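Local coordinates for protein lipase (Rhizopus niveus, PDB 1LGY) that hydrolyses the ester bonds of triacylglycerols and their partial glycerides, with a strong preference for the outer 1 and 3 positions, at residues F56-S61 and E117-D122; L78-T83 and A149-A154. All coordinates share one frame; numbering follows the deposited sequence.

Interaction 1: residues F56-S61 and E117-D122; sequences FTSLLS and EQVVND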
loop_
_atom_site.group_PDB
_atom_site.type_symbol
_atom_site.label_atom_id
_atom_site.label_comp_id
_atom_site.label_asym_id
_atom_site.label_seq_id
_atom_site.Cartn_x
_atom_site.Cartn_y
_atom_site.Cartn_z
ATOM N N PHE A 56 -4.179 -13.696 7.231
ATOM C CA PHE A 56 -4.602 -14.606 6.177
ATOM C C PHE A 56 -3.389 -14.717 5.259
ATOM O O PHE A 56 -2.628 -13.759 5.044
ATOM C CB PHE A 56 -5.799 -14.085 5.359
ATOM C CG PHE A 56 -5.738 -12.611 4.997
ATOM C CD1 PHE A 56 -5.013 -12.157 3.880
ATOM C CD2 PHE A 56 -6.339 -11.681 5.845
ATOM C CE1 PHE A 56 -4.887 -10.787 3.634
ATOM C CE2 PHE A 56 -6.198 -10.308 5.583
ATOM C CZ PHE A 56 -5.470 -9.859 4.477
ATOM N N THR A 57 -3.243 -15.938 4.728
ATOM C CA THR A 57 -2.129 -16.248 3.859
ATOM C C THR A 57 -2.653 -16.913 2.595
ATOM O O THR A 57 -3.508 -17.784 2.669
ATOM C CB THR A 57 -1.212 -17.194 4.578
ATOM O OG1 THR A 57 -0.724 -16.517 5.730
ATOM C CG2 THR A 57 -0.105 -17.675 3.674
ATOM N N SER A 58 -2.129 -16.595 1.421
ATOM C CA SER A 58 -2.561 -17.279 0.216
ATOM C C SER A 58 -1.365 -18.061 -0.230
ATOM O O SER A 58 -0.460 -17.457 -0.763
ATOM C CB SER A 58 -2.981 -16.285 -0.881
ATOM O OG SER A 58 -3.236 -16.915 -2.135
ATOM N N LEU A 59 -1.351 -19.388 -0.077
ATOM C CA LEU A 59 -0.195 -20.160 -0.433
ATOM C C LEU A 59 0.074 -20.182 -1.914
ATOM O O LEU A 59 1.251 -20.243 -2.319
ATOM C CB LEU A 59 -0.373 -21.543 0.081
ATOM C CG LEU A 59 -0.549 -21.704 1.570
ATOM C CD1 LEU A 59 -0.511 -23.142 1.872
ATOM C CD2 LEU A 59 0.554 -21.024 2.344
ATOM N N LEU A 60 -1.032 -20.065 -2.682
ATOM C CA LEU A 60 -1.021 -19.970 -4.136
ATOM C C LEU A 60 -0.202 -18.790 -4.612
ATOM O O LEU A 60 0.821 -19.062 -5.227
ATOM C CB LEU A 60 -2.465 -19.870 -4.665
ATOM C CG LEU A 60 -3.332 -21.126 -4.294
ATOM C CD1 LEU A 60 -4.633 -21.086 -5.065
ATOM C CD2 LEU A 60 -2.578 -22.447 -4.604
ATOM N N SER A 61 -0.524 -17.525 -4.313
ATOM C CA SER A 61 0.269 -16.336 -4.660
ATOM C C SER A 61 1.191 -15.690 -3.589
ATOM O O SER A 61 1.835 -14.658 -3.793
ATOM C CB SER A 61 -0.705 -15.300 -5.152
ATOM O OG SER A 61 -1.729 -15.113 -4.185
ATOM N N GLU A 117 -8.694 -11.282 -5.297
ATOM C CA GLU A 117 -9.903 -12.069 -5.168
ATOM C C GLU A 117 -9.585 -13.258 -4.335
ATOM O O GLU A 117 -10.502 -13.781 -3.706
ATOM C CB GLU A 117 -10.443 -12.629 -6.476
ATOM C CG GLU A 117 -11.280 -11.694 -7.315
ATOM C CD GLU A 117 -11.124 -11.861 -8.818
ATOM O OE1 GLU A 117 -10.891 -12.949 -9.346
ATOM O OE2 GLU A 117 -11.241 -10.855 -9.488
ATOM N N GLN A 118 -8.318 -13.676 -4.280
ATOM C CA GLN A 118 -7.978 -14.836 -3.459
ATOM C C GLN A 118 -8.025 -14.608 -1.981
ATOM O O GLN A 118 -8.116 -15.558 -1.210
ATOM C CB GLN A 118 -6.615 -15.315 -3.781
ATOM C CG GLN A 118 -6.605 -16.183 -5.033
ATOM C CD GLN A 118 -5.219 -16.284 -5.645
ATOM O OE1 GLN A 118 -5.100 -16.657 -6.803
ATOM N NE2 GLN A 118 -4.105 -15.942 -4.980
ATOM N N VAL A 119 -7.932 -13.353 -1.537
ATOM C CA VAL A 119 -7.873 -13.095 -0.100
ATOM C C VAL A 119 -8.945 -12.182 0.438
ATOM O O VAL A 119 -8.943 -11.906 1.633
ATOM C CB VAL A 119 -6.490 -12.520 0.274
ATOM C CG1 VAL A 119 -5.460 -13.556 -0.203
ATOM C CG2 VAL A 119 -6.211 -11.163 -0.318
ATOM N N VAL A 120 -9.906 -11.787 -0.401
ATOM C CA VAL A 120 -10.876 -10.786 -0.002
ATOM C C VAL A 120 -11.812 -11.392 1.001
ATOM O O VAL A 120 -12.165 -10.686 1.932
ATOM C CB VAL A 120 -11.655 -10.193 -1.308
ATOM C CG1 VAL A 120 -12.122 -11.273 -2.261
ATOM C CG2 VAL A 120 -12.973 -9.524 -0.925
ATOM N N ASN A 121 -12.182 -12.688 0.867
ATOM C CA ASN A 121 -13.112 -13.282 1.807
ATOM C C ASN A 121 -12.455 -13.587 3.140
ATOM O O ASN A 121 -13.111 -13.961 4.101
ATOM C CB ASN A 121 -13.723 -14.557 1.197
ATOM C CG ASN A 121 -14.569 -14.300 -0.069
ATOM O OD1 ASN A 121 -14.423 -14.972 -1.100
ATOM N ND2 ASN A 121 -15.466 -13.314 -0.078
ATOM N N ASP A 122 -11.144 -13.381 3.244
ATOM C CA ASP A 122 -10.447 -13.527 4.491
ATOM C C ASP A 122 -10.277 -12.225 5.277
ATOM O O ASP A 122 -10.040 -12.289 6.488
ATOM C CB ASP A 122 -9.106 -14.114 4.219
ATOM C CG ASP A 122 -9.133 -15.502 3.647
ATOM O OD1 ASP A 122 -10.065 -16.246 3.925
ATOM O OD2 ASP A 122 -8.200 -15.831 2.917
#
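Phe56 and Ser58 on the edge strand 51-58 of the central sheet pack against Val119, Asp122 and Gln118 of helix 110-133, a helix-on-sheet layer of the alpha/beta-hydrolase fold. The strand and helix segments run nearly antiparallel, at 160°, with their axes 8.7 Å apart. Phe56 holds CG between its backbone N and carbonyl carbon (chi1 42°), which places the ring obliquely against Val119 and Asp122. Its CD1 lies 3.9 Å from Val119 CB, the two side chains meeting almost perpendicularly. At the root of the same side chain, Phe56 CB touches Asp122 CB at 3.5 Å, and the carboxylate plane is tilted 31° from the ring. Tyr123 of the same helix also borders Phe56. Two residues on from Phe56, Ser58 CB rests on Val119 CG1 at 3.7 Å, and Thr63 of the adjacent strand touches both side chains. The polar end of the contact lies at Ser58 and Ser61, on either side of the turn through Leu59 and Leu60. Ser58 OG stands anti to its backbone N and shares a hydrogen bond with Ser61 OG. Ser61 OG is also hydrogen-bonded to Thr63 OG1. Gln118 stretches out beyond CG and brings its amide to this hydroxyl pair, with Gln118 NE2 3.1 Å from Ser58 OG.

Interaction 2: residues L78-T83 and A149-A154; sequences LVFRGT and AQALLA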
loop_
_atom_site.group_PDB
_atom_site.type_symbol
_atom_site.label_atom_id
_atom_site.label_comp_id
_atom_site.label_asym_id
_atom_site.label_seq_id
_atom_site.Cartn_x
_atom_site.Cartn_y
_atom_site.Cartn_z
ATOM N N LEU A 78 -5.337 -2.472 8.009
ATOM C CA LEU A 78 -5.429 -3.627 7.141
ATOM C C LEU A 78 -4.052 -3.590 6.478
ATOM O O LEU A 78 -3.717 -2.559 5.885
ATOM C CB LEU A 78 -6.449 -3.416 6.111
ATOM C CG LEU A 78 -7.304 -4.508 5.479
ATOM C CD1 LEU A 78 -7.824 -3.889 4.184
ATOM C CD2 LEU A 78 -6.574 -5.821 5.234
ATOM N N VAL A 79 -3.203 -4.640 6.583
ATOM C CA VAL A 79 -1.830 -4.535 6.088
ATOM C C VAL A 79 -1.584 -5.669 5.149
ATOM O O VAL A 79 -1.922 -6.797 5.472
ATOM C CB VAL A 79 -0.842 -4.590 7.293
ATOM C CG1 VAL A 79 0.617 -4.658 6.865
ATOM C CG2 VAL A 79 -1.047 -3.324 8.122
ATOM N N PHE A 80 -0.945 -5.422 4.016
ATOM C CA PHE A 80 -0.635 -6.494 3.060
ATOM C C PHE A 80 0.829 -6.595 2.678
ATOM O O PHE A 80 1.618 -5.674 2.863
ATOM C CB PHE A 80 -1.344 -6.338 1.731
ATOM C CG PHE A 80 -2.852 -6.353 1.749
ATOM C CD1 PHE A 80 -3.533 -5.169 1.975
ATOM C CD2 PHE A 80 -3.546 -7.553 1.539
ATOM C CE1 PHE A 80 -4.918 -5.176 1.996
ATOM C CE2 PHE A 80 -4.937 -7.527 1.565
ATOM C CZ PHE A 80 -5.624 -6.345 1.794
ATOM N N ARG A 81 1.162 -7.769 2.109
ATOM C CA ARG A 81 2.451 -7.981 1.441
ATOM C C ARG A 81 2.307 -9.136 0.450
ATOM O O ARG A 81 1.512 -10.046 0.665
ATOM C CB ARG A 81 3.561 -8.375 2.397
ATOM C CG ARG A 81 3.400 -9.743 3.036
ATOM C CD ARG A 81 4.691 -10.173 3.636
ATOM N NE ARG A 81 4.625 -11.595 3.791
ATOM C CZ ARG A 81 5.357 -12.335 2.981
ATOM N NH1 ARG A 81 6.140 -11.823 2.048
ATOM N NH2 ARG A 81 5.328 -13.636 3.104
ATOM N N GLY A 82 3.005 -9.075 -0.684
ATOM C CA GLY A 82 3.118 -10.249 -1.500
ATOM C C GLY A 82 4.436 -10.899 -1.117
ATOM O O GLY A 82 4.976 -10.783 -0.008
ATOM N N THR A 83 4.897 -11.658 -2.092
ATOM C CA THR A 83 6.191 -12.281 -2.043
ATOM C C THR A 83 7.310 -11.293 -1.832
ATOM O O THR A 83 7.445 -10.311 -2.568
ATOM C CB THR A 83 6.437 -13.046 -3.380
ATOM O OG1 THR A 83 7.758 -13.548 -3.356
ATOM C CG2 THR A 83 6.364 -12.160 -4.608
ATOM N N ALA A 149 -0.240 -2.882 -4.154
ATOM C CA ALA A 149 -1.278 -3.023 -5.122
ATOM C C ALA A 149 -2.500 -3.556 -4.419
ATOM O O ALA A 149 -3.599 -3.089 -4.718
ATOM C CB ALA A 149 -0.937 -4.001 -6.191
ATOM N N GLN A 150 -2.349 -4.492 -3.484
ATOM C CA GLN A 150 -3.473 -5.035 -2.757
ATOM C C GLN A 150 -4.172 -4.005 -1.914
ATOM O O GLN A 150 -5.407 -4.025 -1.845
ATOM C CB GLN A 150 -3.104 -6.106 -1.791
ATOM C CG GLN A 150 -2.335 -7.299 -2.287
ATOM C CD GLN A 150 -2.926 -7.828 -3.563
ATOM O OE1 GLN A 150 -4.088 -8.230 -3.636
ATOM N NE2 GLN A 150 -2.062 -7.818 -4.587
ATOM N N ALA A 151 -3.372 -3.108 -1.308
ATOM C CA ALA A 151 -3.905 -2.071 -0.451
ATOM C C ALA A 151 -4.744 -1.100 -1.229
ATOM O O ALA A 151 -5.812 -0.718 -0.757
ATOM C CB ALA A 151 -2.842 -1.230 0.217
ATOM N N LEU A 152 -4.322 -0.716 -2.437
ATOM C CA LEU A 152 -5.112 0.216 -3.187
ATOM C C LEU A 152 -6.401 -0.423 -3.647
ATOM O O LEU A 152 -7.429 0.228 -3.517
ATOM C CB LEU A 152 -4.313 0.724 -4.343
ATOM C CG LEU A 152 -5.078 1.635 -5.302
ATOM C CD1 LEU A 152 -5.630 2.847 -4.605
ATOM C CD2 LEU A 152 -4.134 2.048 -6.386
ATOM N N LEU A 153 -6.402 -1.687 -4.077
ATOM C CA LEU A 153 -7.612 -2.369 -4.517
ATOM C C LEU A 153 -8.474 -2.666 -3.318
ATOM O O LEU A 153 -9.692 -2.802 -3.465
ATOM C CB LEU A 153 -7.290 -3.687 -5.185
ATOM C CG LEU A 153 -6.547 -3.578 -6.521
ATOM C CD1 LEU A 153 -5.813 -4.864 -6.867
ATOM C CD2 LEU A 153 -7.569 -3.235 -7.576
ATOM N N ALA A 154 -7.855 -2.790 -2.135
ATOM C CA ALA A 154 -8.574 -3.133 -0.920
ATOM C C ALA A 154 -9.339 -1.903 -0.443
ATOM O O ALA A 154 -10.527 -1.998 -0.114
ATOM C CB ALA A 154 -7.598 -3.576 0.187
#
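Phe80 turns one ring face to Gln150 CB, while Ala151 and Ala154 approach the ring obliquely, where helix 146-161 crosses strand 75-81 of the central sheet in the alpha/beta-hydrolase fold. This is the helix that follows the nucleophile elbow carrying the catalytic Ser145, whose side chain is about 9 Å from that of Phe80. The strand and helix segments run closer to antiparallel than to parallel, and their axes approach to 7.9 Å. Gln150 makes the main contact. Its CB sits over the face of the Phe80 ring in a CH-pi interaction, 3.7 Å from the centroid and 20° off the normal, displaced toward the rim on the CG side. Gln150 CG, beside the backbone N, reaches 4.0 Å from Phe80 CD2; the bend at chi2 (-46°) then carries the amide away from the strand. The amide plane stands 66° from that of the ring, and Tyr116 of helix 110-133 also touches this side chain. Ala151 follows, meeting the CD1 side of the ring through its backbone N and, more loosely, its methyl group. Val141 of the neighbouring strand 138-144 touches both Ala151 and Phe80, joining them from the sheet side. One turn after Gln150, Ala154 directs its methyl group toward the strand and approaches the far part of the ring, its CB 3.6 Å from CE1 and 3.8 Å from CZ of Phe80. The small side chains of Ala151 and Ala154 are consistent with the close approach of the axes. Tyr123 of helix 110-133 borders both Ala154 and Leu78. Across the contact, the same alanine methyl closes the row against the strand, with Ala154 CB 4.0 Å from Leu78 CD1.

Overall arrangement
Interactions 1 and 2 lie side by side in one layer of the alpha/beta-hydrolase fold, their centres 11 Å apart. Each seats a helix on the same mixed sheet: helix 110-133 on the edge strand 51-58, and helix 146-161 on strand 75-81, with strand 63-70 lying between those two strands. Their segments alternate along the chain, in the order 56-61, 78-83, 117-122, 149-154. The two contacts merge into one hydrophobic layer where Phe56 CZ meets Phe80 CE2 at 3.8 Å. Continuous packing thus runs from the partly buried sheet margin to the buried core, where the Phe80 side chain is about 9 Å from that of the catalytic serine, while interaction 1 itself remains away from the active site.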